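Local coordinates for protein pyruvate formate-lyase 2 (Archaeoglobus fulgidus, PDB 2F3O) that is a glycyl radical enzyme of the pyruvate formate-lyase family whose reaction is not established, probably acting as a lyase, at residues L321-Q333 against P631-S643. Numbering follows the deposited sequence.
Sequences LLEQYFSGQATNQ and PMTTNVGFGFFTS
T633 and the chain of Q324-S327 illustrate how one hydroxyl can stitch a helix end to the start of another helix. OG1 of T633 donates to O of Q324 at 2.9 Å, arriving from above the carbonyl plane, and accepts the N-H of S327 (N to OG1 2.9 Å, 162° at the hydrogen). With chi1 at 70°, OG1 of T633 sits where it reaches both Q324 O and S327 N, and CG2 falls beside the S327 backbone. With an alanine in its place, the S327 N-H and the Q324 carbonyl would probably both lose this partner, easing the grip on the turn that ends helix 322-325.

Beside this polar clasp, the Y325 ring lies with one face on G637, whose CA stands 3.9 Å from the ring centroid in a CH-pi contact. Y325 also turns an edge toward the face of F638 in an offset T-shaped pair, planes at 72°, and its OH, bonded to the carbonyl of G142, touches the F641 ring. M632 brings CG to the edge of F326, 3.6 Å from CD2, and its bent chain carries CE to CB of A330.

The largely buried contact joins the turn after helix 322-325 to helix 634-640, which follows strand 624-628 of a mixed sheet. Two parallel neighbours in that sheet flank it, strand 435-445 against F326, M632, T634 and F638, and strand 535-543 against T634 and F638; helix 762-770 packs on T633 and F640.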
# COMPACT_ATOMS: atom_id res chain seq x y z
N LEU A 321 -10.58 -8.20 44.64
CA LEU A 321 -11.50 -7.47 43.78
C LEU A 321 -11.77 -8.27 42.51
O LEU A 321 -12.93 -8.43 42.12
CB LEU A 321 -10.96 -6.08 43.45
CG LEU A 321 -10.40 -5.31 44.66
CD1 LEU A 321 -9.66 -4.03 44.22
CD2 LEU A 321 -11.50 -5.00 45.68
N LEU A 322 -10.73 -8.83 41.89
CA LEU A 322 -10.91 -9.65 40.69
C LEU A 322 -11.74 -10.92 40.92
O LEU A 322 -12.35 -11.45 39.98
CB LEU A 322 -9.56 -9.98 40.04
CG LEU A 322 -8.91 -8.87 39.20
CD1 LEU A 322 -7.68 -9.42 38.54
CD2 LEU A 322 -9.85 -8.28 38.16
N GLU A 323 -11.79 -11.38 42.17
CA GLU A 323 -12.65 -12.49 42.56
C GLU A 323 -14.14 -12.15 42.60
O GLU A 323 -14.98 -13.04 42.61
CB GLU A 323 -12.25 -13.04 43.92
CG GLU A 323 -11.15 -14.06 43.86
CD GLU A 323 -11.58 -15.36 43.22
OE1 GLU A 323 -12.76 -15.78 43.40
OE2 GLU A 323 -10.73 -15.96 42.54
N GLN A 324 -14.48 -10.87 42.66
CA GLN A 324 -15.88 -10.49 42.67
C GLN A 324 -16.40 -10.43 41.25
O GLN A 324 -17.56 -10.75 41.00
CB GLN A 324 -16.08 -9.13 43.34
CG GLN A 324 -15.99 -9.15 44.86
CD GLN A 324 -15.78 -7.75 45.45
OE1 GLN A 324 -15.95 -6.74 44.77
NE2 GLN A 324 -15.40 -7.70 46.73
N TYR A 325 -15.54 -10.01 40.32
CA TYR A 325 -15.96 -9.79 38.94
C TYR A 325 -15.75 -11.04 38.10
O TYR A 325 -16.35 -11.18 37.04
CB TYR A 325 -15.23 -8.61 38.32
CG TYR A 325 -15.60 -7.25 38.87
CD1 TYR A 325 -14.98 -6.75 40.00
CD2 TYR A 325 -16.54 -6.45 38.23
CE1 TYR A 325 -15.30 -5.48 40.51
CE2 TYR A 325 -16.86 -5.16 38.72
CZ TYR A 325 -16.24 -4.69 39.87
OH TYR A 325 -16.53 -3.46 40.38
N PHE A 326 -14.91 -11.95 38.59
CA PHE A 326 -14.63 -13.18 37.84
C PHE A 326 -14.68 -14.45 38.71
O PHE A 326 -13.82 -15.33 38.58
CB PHE A 326 -13.28 -13.08 37.12
CG PHE A 326 -13.17 -11.91 36.19
CD1 PHE A 326 -12.59 -10.72 36.59
CD2 PHE A 326 -13.68 -11.99 34.91
CE1 PHE A 326 -12.52 -9.63 35.74
CE2 PHE A 326 -13.61 -10.91 34.05
CZ PHE A 326 -13.03 -9.73 34.46
N SER A 327 -15.69 -14.54 39.58
CA SER A 327 -15.81 -15.62 40.58
C SER A 327 -16.02 -16.97 39.93
O SER A 327 -16.67 -17.07 38.90
CB SER A 327 -16.99 -15.36 41.52
OG SER A 327 -16.74 -15.86 42.82
N GLY A 328 -15.46 -18.01 40.53
CA GLY A 328 -15.68 -19.34 40.00
C GLY A 328 -14.50 -19.92 39.27
O GLY A 328 -14.67 -20.78 38.40
N GLN A 329 -13.32 -19.44 39.63
CA GLN A 329 -12.05 -20.01 39.16
C GLN A 329 -11.95 -20.09 37.64
O GLN A 329 -11.74 -21.17 37.07
CB GLN A 329 -11.82 -21.38 39.79
CG GLN A 329 -11.76 -21.34 41.30
CD GLN A 329 -11.54 -22.71 41.89
OE1 GLN A 329 -12.12 -23.70 41.42
NE2 GLN A 329 -10.71 -22.79 42.92
N ALA A 330 -12.14 -18.95 37.00
CA ALA A 330 -12.30 -18.90 35.56
C ALA A 330 -10.96 -18.84 34.86
O ALA A 330 -10.20 -17.89 35.01
CB ALA A 330 -13.12 -17.70 35.21
N THR A 331 -10.65 -19.89 34.12
CA THR A 331 -9.46 -19.87 33.29
C THR A 331 -9.92 -20.19 31.87
O THR A 331 -9.73 -19.38 30.96
CB THR A 331 -8.41 -20.88 33.76
OG1 THR A 331 -8.99 -22.19 33.88
CG2 THR A 331 -7.84 -20.45 35.10
N ASN A 332 -10.50 -21.37 31.71
CA ASN A 332 -11.30 -21.71 30.54
C ASN A 332 -10.58 -22.09 29.27
O ASN A 332 -10.82 -21.49 28.23
CB ASN A 332 -12.40 -20.68 30.30
CG ASN A 332 -13.44 -20.74 31.37
OD1 ASN A 332 -14.07 -21.77 31.52
ND2 ASN A 332 -13.59 -19.68 32.14
N GLN A 333 -9.70 -23.08 29.38
CA GLN A 333 -9.16 -23.73 28.20
C GLN A 333 -10.31 -24.44 27.55
O GLN A 333 -10.74 -25.47 28.02
CB GLN A 333 -8.08 -24.75 28.57
CG GLN A 333 -6.78 -24.14 29.01
CD GLN A 333 -5.93 -25.12 29.77
OE1 GLN A 333 -5.35 -26.04 29.19
NE2 GLN A 333 -5.85 -24.94 31.08
N PRO A 631 -21.48 -12.08 30.75
CA PRO A 631 -21.11 -11.30 31.91
C PRO A 631 -19.84 -11.63 32.69
O PRO A 631 -19.37 -10.75 33.39
CB PRO A 631 -22.29 -11.54 32.85
CG PRO A 631 -22.72 -12.91 32.53
CD PRO A 631 -22.30 -13.24 31.13
N MET A 632 -19.31 -12.85 32.57
CA MET A 632 -18.49 -13.47 33.64
C MET A 632 -19.28 -13.36 34.94
O MET A 632 -20.44 -13.72 34.97
CB MET A 632 -17.08 -12.88 33.78
CG MET A 632 -16.20 -13.03 32.53
SD MET A 632 -16.22 -14.66 31.76
CE MET A 632 -15.47 -15.67 33.03
N THR A 633 -18.68 -12.85 36.01
CA THR A 633 -19.53 -12.46 37.14
C THR A 633 -19.49 -10.95 37.35
O THR A 633 -19.73 -10.48 38.46
CB THR A 633 -19.25 -13.22 38.49
OG1 THR A 633 -18.00 -12.83 39.06
CG2 THR A 633 -19.28 -14.73 38.31
N THR A 634 -19.21 -10.20 36.29
CA THR A 634 -19.17 -8.74 36.39
C THR A 634 -20.56 -8.14 36.46
O THR A 634 -20.70 -6.98 36.80
CB THR A 634 -18.44 -8.04 35.22
OG1 THR A 634 -19.26 -8.10 34.04
CG2 THR A 634 -17.07 -8.64 34.94
N ASN A 635 -21.59 -8.92 36.14
CA ASN A 635 -22.96 -8.45 36.34
C ASN A 635 -23.23 -8.25 37.82
O ASN A 635 -23.96 -7.33 38.20
CB ASN A 635 -23.99 -9.40 35.75
CG ASN A 635 -24.08 -10.69 36.50
OD1 ASN A 635 -23.07 -11.31 36.81
ND2 ASN A 635 -25.30 -11.10 36.82
N VAL A 636 -22.59 -9.09 38.64
CA VAL A 636 -22.64 -8.94 40.08
C VAL A 636 -21.76 -7.76 40.50
O VAL A 636 -22.21 -6.87 41.24
CB VAL A 636 -22.19 -10.23 40.80
CG1 VAL A 636 -22.16 -10.03 42.33
CG2 VAL A 636 -23.10 -11.39 40.41
N GLY A 637 -20.53 -7.74 40.01
CA GLY A 637 -19.56 -6.74 40.43
C GLY A 637 -20.02 -5.33 40.11
O GLY A 637 -19.93 -4.44 40.97
N PHE A 638 -20.53 -5.14 38.89
CA PHE A 638 -21.02 -3.84 38.44
C PHE A 638 -22.25 -3.47 39.21
O PHE A 638 -22.45 -2.30 39.52
CB PHE A 638 -21.41 -3.84 36.96
CG PHE A 638 -20.24 -3.83 36.01
CD1 PHE A 638 -20.33 -4.48 34.79
CD2 PHE A 638 -19.07 -3.17 36.34
CE1 PHE A 638 -19.29 -4.47 33.93
CE2 PHE A 638 -18.01 -3.16 35.48
CZ PHE A 638 -18.12 -3.81 34.27
N GLY A 639 -23.07 -4.49 39.50
CA GLY A 639 -24.27 -4.35 40.32
C GLY A 639 -24.03 -3.63 41.63
O GLY A 639 -24.70 -2.64 41.89
N PHE A 640 -23.05 -4.10 42.41
CA PHE A 640 -22.61 -3.46 43.66
C PHE A 640 -22.57 -1.95 43.55
O PHE A 640 -23.09 -1.25 44.41
CB PHE A 640 -21.18 -3.86 44.06
CG PHE A 640 -20.98 -5.31 44.40
CD1 PHE A 640 -22.01 -6.09 44.92
CD2 PHE A 640 -19.72 -5.90 44.24
CE1 PHE A 640 -21.80 -7.45 45.23
CE2 PHE A 640 -19.49 -7.24 44.56
CZ PHE A 640 -20.54 -8.02 45.06
N PHE A 641 -21.96 -1.46 42.48
CA PHE A 641 -21.73 -0.03 42.28
C PHE A 641 -22.69 0.60 41.28
O PHE A 641 -22.45 1.73 40.82
CB PHE A 641 -20.28 0.22 41.86
CG PHE A 641 -19.28 -0.46 42.73
CD1 PHE A 641 -18.91 0.10 43.93
CD2 PHE A 641 -18.71 -1.66 42.35
CE1 PHE A 641 -18.00 -0.53 44.74
CE2 PHE A 641 -17.80 -2.30 43.15
CZ PHE A 641 -17.44 -1.73 44.34
N THR A 642 -23.76 -0.11 40.93
CA THR A 642 -24.86 0.46 40.14
C THR A 642 -26.00 0.89 41.07
O THR A 642 -26.46 0.11 41.91
CB THR A 642 -25.36 -0.52 39.07
OG1 THR A 642 -24.28 -0.80 38.17
CG2 THR A 642 -26.47 0.08 38.24
N SER A 643 -26.45 2.14 40.90
CA SER A 643 -27.57 2.68 41.65
C SER A 643 -28.88 2.00 41.26
O SER A 643 -28.91 1.15 40.36
CB SER A 643 -27.69 4.16 41.39
OG SER A 643 -28.40 4.39 40.18